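Local structure of putative sugar phosphate isomerase (Acidithiobacillus ferrooxidans, 3L2H) at residues B[64-78]-B[90-104]. The protein is a cupin-family protein that probably binds a metal ion and may act as a sugar phosphate isomerase. Numbering follows the deposited sequence. Where two conformers were deposited one is given.
Sequences LHHYEEEAVYVLSGK and IAPGDFVGFPCHAAA. With EDO (1,2-ethanediol), chain N.
Val72 and Val96 form an antiparallel hydrogen-bonded pair between strands 70-76 and 95-98 of the cupin beta-barrel domain. Val72 N gives its hydrogen to Val96 O at 2.7 Å, and Val96 N returns one to Val72 O. Phe98 N reaches Glu70 O in the same way. At the far end Val74 N bonds to Asp94 O, and Val74 O takes Gly93 N from the type II turn Ala91 to Asp94.

Tyr73 and Phe95 form a non-hydrogen-bonded pair on the opposite face from the valines. The Tyr73 side chain leaves CB with CG anti to the backbone N (chi1 -175°), which lays the ring along the turn. CG and CD1 pass Asp94 O. CD1 also meets Phe95 CB at 4.1 Å, near the edge of the Phe95 ring. CE1 lies 3.7 Å from Gly93 O, and CZ rests against Gly93 CA. The OH shares a water with Gly93 O, 2.6 Å from each. The ring also packs on Leu75 of a second subunit. Cutting the side chain back to an alanine's methyl would probably open a gap beside Gly93 and Phe95 and leave the water on Gly93 O without its phenol partner.

On the valine face, the Val72 CB touches Val96 CG1, while its CG2 meets a bound ethanediol, probably from the crystallisation liquor. Glu70 OE1 is hydrogen-bonded to His63.

Beyond strand 95-98, in the turn from Pro99 to Ala102, His101 N bonds to His65 O of strand 64-65. The His101 and His66 rings meet obliquely, their planes at 53°. His66 NE2 is hydrogen-bonded to Asp130. The His66 CA sits over the face of the His101 ring, and His101 CE1 comes to 3.2 Å from His66 ND1.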
# COMPACT_ATOMS: atom_id res chain seq x y z
N LEU B 64 20.60 4.28 7.30
CA LEU B 64 19.89 3.02 7.21
C LEU B 64 18.42 3.32 6.99
O LEU B 64 17.80 4.03 7.79
CB LEU B 64 20.03 2.24 8.52
CG LEU B 64 19.30 0.90 8.58
CD1 LEU B 64 19.94 -0.14 7.66
CD2 LEU B 64 19.32 0.39 10.01
N HIS B 65 17.85 2.78 5.92
CA HIS B 65 16.41 2.88 5.67
C HIS B 65 15.67 1.68 6.28
O HIS B 65 16.10 0.55 6.19
CB HIS B 65 16.10 2.84 4.17
CG HIS B 65 16.49 4.07 3.42
ND1 HIS B 65 15.63 5.13 3.26
CD2 HIS B 65 17.59 4.36 2.69
CE1 HIS B 65 16.23 6.06 2.54
NE2 HIS B 65 17.42 5.62 2.18
N HIS B 66 14.51 1.94 6.83
CA HIS B 66 13.69 0.89 7.38
C HIS B 66 12.64 0.35 6.40
O HIS B 66 12.18 -0.77 6.60
CB HIS B 66 12.94 1.41 8.63
CG HIS B 66 13.82 1.70 9.80
ND1 HIS B 66 13.44 1.41 11.09
CD2 HIS B 66 15.06 2.24 9.87
CE1 HIS B 66 14.41 1.77 11.91
NE2 HIS B 66 15.41 2.27 11.19
N TYR B 67 12.24 1.14 5.40
CA TYR B 67 11.19 0.74 4.45
C TYR B 67 11.57 0.89 2.98
O TYR B 67 11.13 0.09 2.14
CB TYR B 67 9.88 1.55 4.71
CG TYR B 67 9.19 1.11 5.96
CD1 TYR B 67 8.31 0.03 5.94
CD2 TYR B 67 9.46 1.71 7.17
CE1 TYR B 67 7.71 -0.40 7.12
CE2 TYR B 67 8.86 1.28 8.38
CZ TYR B 67 7.99 0.25 8.34
OH TYR B 67 7.39 -0.21 9.49
N GLU B 68 12.31 1.92 2.63
CA GLU B 68 12.74 2.09 1.23
C GLU B 68 14.03 1.32 0.90
O GLU B 68 15.04 1.43 1.60
CB GLU B 68 12.97 3.56 0.88
CG GLU B 68 11.73 4.45 0.77
CD GLU B 68 12.03 5.88 0.37
OE1 GLU B 68 13.23 6.24 0.25
OE2 GLU B 68 11.07 6.68 0.12
N GLU B 69 13.97 0.50 -0.16
CA GLU B 69 15.17 -0.11 -0.72
C GLU B 69 15.99 0.92 -1.50
O GLU B 69 15.46 1.91 -2.01
CB GLU B 69 14.78 -1.30 -1.63
CG GLU B 69 14.25 -2.44 -0.76
CD GLU B 69 13.93 -3.69 -1.52
OE1 GLU B 69 13.73 -3.57 -2.74
OE2 GLU B 69 13.85 -4.76 -0.88
N GLU B 70 17.29 0.67 -1.62
CA GLU B 70 18.20 1.57 -2.30
C GLU B 70 19.27 0.69 -2.96
O GLU B 70 19.57 -0.37 -2.42
CB GLU B 70 18.84 2.50 -1.25
CG GLU B 70 19.78 3.47 -1.73
CD GLU B 70 20.12 4.52 -0.66
OE1 GLU B 70 20.22 4.23 0.58
OE2 GLU B 70 20.28 5.65 -1.11
N ALA B 71 19.86 1.14 -4.06
CA ALA B 71 20.96 0.44 -4.69
C ALA B 71 21.85 1.41 -5.46
O ALA B 71 21.41 2.51 -5.81
CB ALA B 71 20.44 -0.66 -5.64
N VAL B 72 23.09 0.98 -5.73
CA VAL B 72 24.08 1.81 -6.42
C VAL B 72 24.76 0.99 -7.49
O VAL B 72 25.13 -0.16 -7.24
CB VAL B 72 25.14 2.38 -5.46
CG1 VAL B 72 26.16 3.26 -6.25
CG2 VAL B 72 24.51 3.18 -4.30
N TYR B 73 24.91 1.54 -8.70
CA TYR B 73 25.65 0.87 -9.78
C TYR B 73 26.75 1.81 -10.25
O TYR B 73 26.48 2.96 -10.60
CB TYR B 73 24.74 0.40 -10.93
CG TYR B 73 25.44 -0.40 -12.01
CD1 TYR B 73 25.58 -1.77 -11.89
CD2 TYR B 73 25.97 0.19 -13.15
CE1 TYR B 73 26.22 -2.54 -12.85
CE2 TYR B 73 26.64 -0.58 -14.13
CZ TYR B 73 26.75 -1.95 -13.97
OH TYR B 73 27.35 -2.77 -14.90
N VAL B 74 27.99 1.36 -10.16
CA VAL B 74 29.13 2.24 -10.45
C VAL B 74 29.39 2.27 -11.94
O VAL B 74 29.62 1.23 -12.54
CB VAL B 74 30.39 1.80 -9.73
CG1 VAL B 74 31.57 2.79 -10.02
CG2 VAL B 74 30.15 1.69 -8.21
N LEU B 75 29.36 3.46 -12.52
CA LEU B 75 29.63 3.65 -13.94
C LEU B 75 31.10 3.98 -14.21
O LEU B 75 31.65 3.49 -15.19
CB LEU B 75 28.74 4.74 -14.53
CG LEU B 75 27.23 4.42 -14.50
CD1 LEU B 75 26.37 5.66 -14.94
CD2 LEU B 75 26.88 3.19 -15.33
N SER B 76 31.71 4.85 -13.41
CA SER B 76 33.14 5.13 -13.60
C SER B 76 33.76 5.65 -12.33
O SER B 76 33.06 6.11 -11.41
CB SER B 76 33.40 6.13 -14.73
OG SER B 76 32.93 7.40 -14.43
N GLY B 77 35.08 5.58 -12.32
CA GLY B 77 35.88 5.94 -11.17
C GLY B 77 35.82 4.91 -10.05
O GLY B 77 35.25 3.82 -10.23
N LYS B 78 36.37 5.28 -8.90
CA LYS B 78 36.51 4.39 -7.75
C LYS B 78 36.07 5.04 -6.47
O LYS B 78 36.11 6.25 -6.34
CB LYS B 78 37.98 3.99 -7.62
CG LYS B 78 38.52 3.25 -8.82
CD LYS B 78 39.99 2.94 -8.70
CE LYS B 78 40.44 1.84 -9.72
NZ LYS B 78 41.96 1.70 -9.79
N ILE B 90 35.15 -0.01 -4.23
CA ILE B 90 34.22 -0.22 -5.32
C ILE B 90 34.79 0.45 -6.57
O ILE B 90 35.61 1.37 -6.50
CB ILE B 90 32.79 0.27 -5.00
CG1 ILE B 90 32.77 1.77 -4.63
CG2 ILE B 90 32.19 -0.58 -3.89
CD1 ILE B 90 31.32 2.34 -4.53
N ALA B 91 34.37 -0.07 -7.72
CA ALA B 91 34.91 0.30 -8.99
C ALA B 91 33.87 0.05 -10.06
O ALA B 91 32.84 -0.58 -9.79
CB ALA B 91 36.22 -0.53 -9.25
N PRO B 92 34.13 0.50 -11.29
CA PRO B 92 33.13 0.41 -12.38
C PRO B 92 32.57 -1.01 -12.63
O PRO B 92 33.28 -2.02 -12.65
CB PRO B 92 33.87 0.94 -13.61
CG PRO B 92 35.04 1.72 -13.07
CD PRO B 92 35.43 1.01 -11.78
N GLY B 93 31.25 -1.05 -12.72
CA GLY B 93 30.53 -2.32 -12.90
C GLY B 93 30.10 -2.98 -11.62
O GLY B 93 29.39 -4.00 -11.65
N ASP B 94 30.54 -2.46 -10.49
CA ASP B 94 30.10 -3.01 -9.19
C ASP B 94 28.66 -2.57 -8.87
O ASP B 94 28.21 -1.50 -9.25
CB ASP B 94 30.97 -2.56 -8.03
CG ASP B 94 32.40 -3.11 -8.07
OD1 ASP B 94 32.76 -3.98 -8.95
OD2 ASP B 94 33.18 -2.60 -7.20
N PHE B 95 27.97 -3.39 -8.09
CA PHE B 95 26.62 -3.13 -7.71
C PHE B 95 26.48 -3.42 -6.24
O PHE B 95 26.94 -4.47 -5.76
CB PHE B 95 25.70 -4.07 -8.47
CG PHE B 95 24.24 -3.99 -8.06
CD1 PHE B 95 23.41 -3.01 -8.55
CD2 PHE B 95 23.71 -4.89 -7.13
CE1 PHE B 95 22.06 -2.94 -8.14
CE2 PHE B 95 22.39 -4.83 -6.75
CZ PHE B 95 21.57 -3.85 -7.26
N VAL B 96 25.80 -2.52 -5.53
CA VAL B 96 25.47 -2.75 -4.15
C VAL B 96 23.99 -2.43 -3.94
O VAL B 96 23.47 -1.43 -4.47
CB VAL B 96 26.44 -1.97 -3.19
CG1 VAL B 96 26.44 -0.55 -3.45
CG2 VAL B 96 26.10 -2.21 -1.70
N GLY B 97 23.31 -3.33 -3.23
CA GLY B 97 21.90 -3.17 -2.94
C GLY B 97 21.63 -3.25 -1.45
O GLY B 97 22.28 -4.04 -0.72
N PHE B 98 20.66 -2.46 -1.00
CA PHE B 98 20.30 -2.41 0.41
C PHE B 98 18.85 -2.76 0.65
O PHE B 98 17.96 -1.90 0.54
CB PHE B 98 20.59 -1.02 0.97
CG PHE B 98 22.04 -0.66 0.88
CD1 PHE B 98 22.92 -1.07 1.85
CD2 PHE B 98 22.53 0.03 -0.20
CE1 PHE B 98 24.25 -0.79 1.74
CE2 PHE B 98 23.85 0.36 -0.28
CZ PHE B 98 24.71 -0.09 0.69
N PRO B 99 18.60 -4.04 0.99
CA PRO B 99 17.30 -4.41 1.51
C PRO B 99 17.03 -3.58 2.78
O PRO B 99 17.96 -3.11 3.43
CB PRO B 99 17.47 -5.90 1.84
CG PRO B 99 18.63 -6.36 0.99
CD PRO B 99 19.54 -5.18 0.94
N CYS B 100 15.77 -3.37 3.09
CA CYS B 100 15.42 -2.64 4.31
C CYS B 100 16.06 -3.21 5.54
O CYS B 100 16.14 -4.40 5.70
CB CYS B 100 13.93 -2.67 4.47
SG CYS B 100 13.21 -1.73 3.23
N HIS B 101 16.50 -2.33 6.44
CA HIS B 101 17.17 -2.72 7.70
C HIS B 101 18.43 -3.56 7.60
O HIS B 101 18.88 -4.10 8.64
CB HIS B 101 16.27 -3.59 8.58
CG HIS B 101 15.04 -2.91 9.04
ND1 HIS B 101 15.03 -2.14 10.19
CD2 HIS B 101 13.78 -2.91 8.55
CE1 HIS B 101 13.80 -1.68 10.38
NE2 HIS B 101 13.02 -2.12 9.40
N ALA B 102 19.02 -3.68 6.44
CA ALA B 102 20.10 -4.62 6.25
C ALA B 102 21.43 -4.07 6.72
O ALA B 102 22.15 -4.76 7.43
CB ALA B 102 20.19 -5.03 4.78
N ALA B 103 21.78 -2.84 6.33
CA ALA B 103 23.09 -2.30 6.67
C ALA B 103 23.13 -0.78 6.47
O ALA B 103 22.73 -0.29 5.41
CB ALA B 103 24.14 -2.95 5.82
N ALA B 104 23.61 -0.05 7.46
CA ALA B 104 23.90 1.39 7.29
C ALA B 104 25.09 1.52 6.33
O ALA B 104 26.01 0.71 6.37
CB ALA B 104 24.21 2.04 8.65
C1 EDO N . 23.25 7.16 -1.80
O1 EDO N . 22.42 6.81 -0.67
C2 EDO N . 24.28 6.08 -2.05
O2 EDO N . 25.32 6.22 -1.06
O HOH W 1 17.59 0.56 1.95
O HOH W 2 13.79 -5.00 1.76
O HOH W 3 28.42 -4.94 -13.92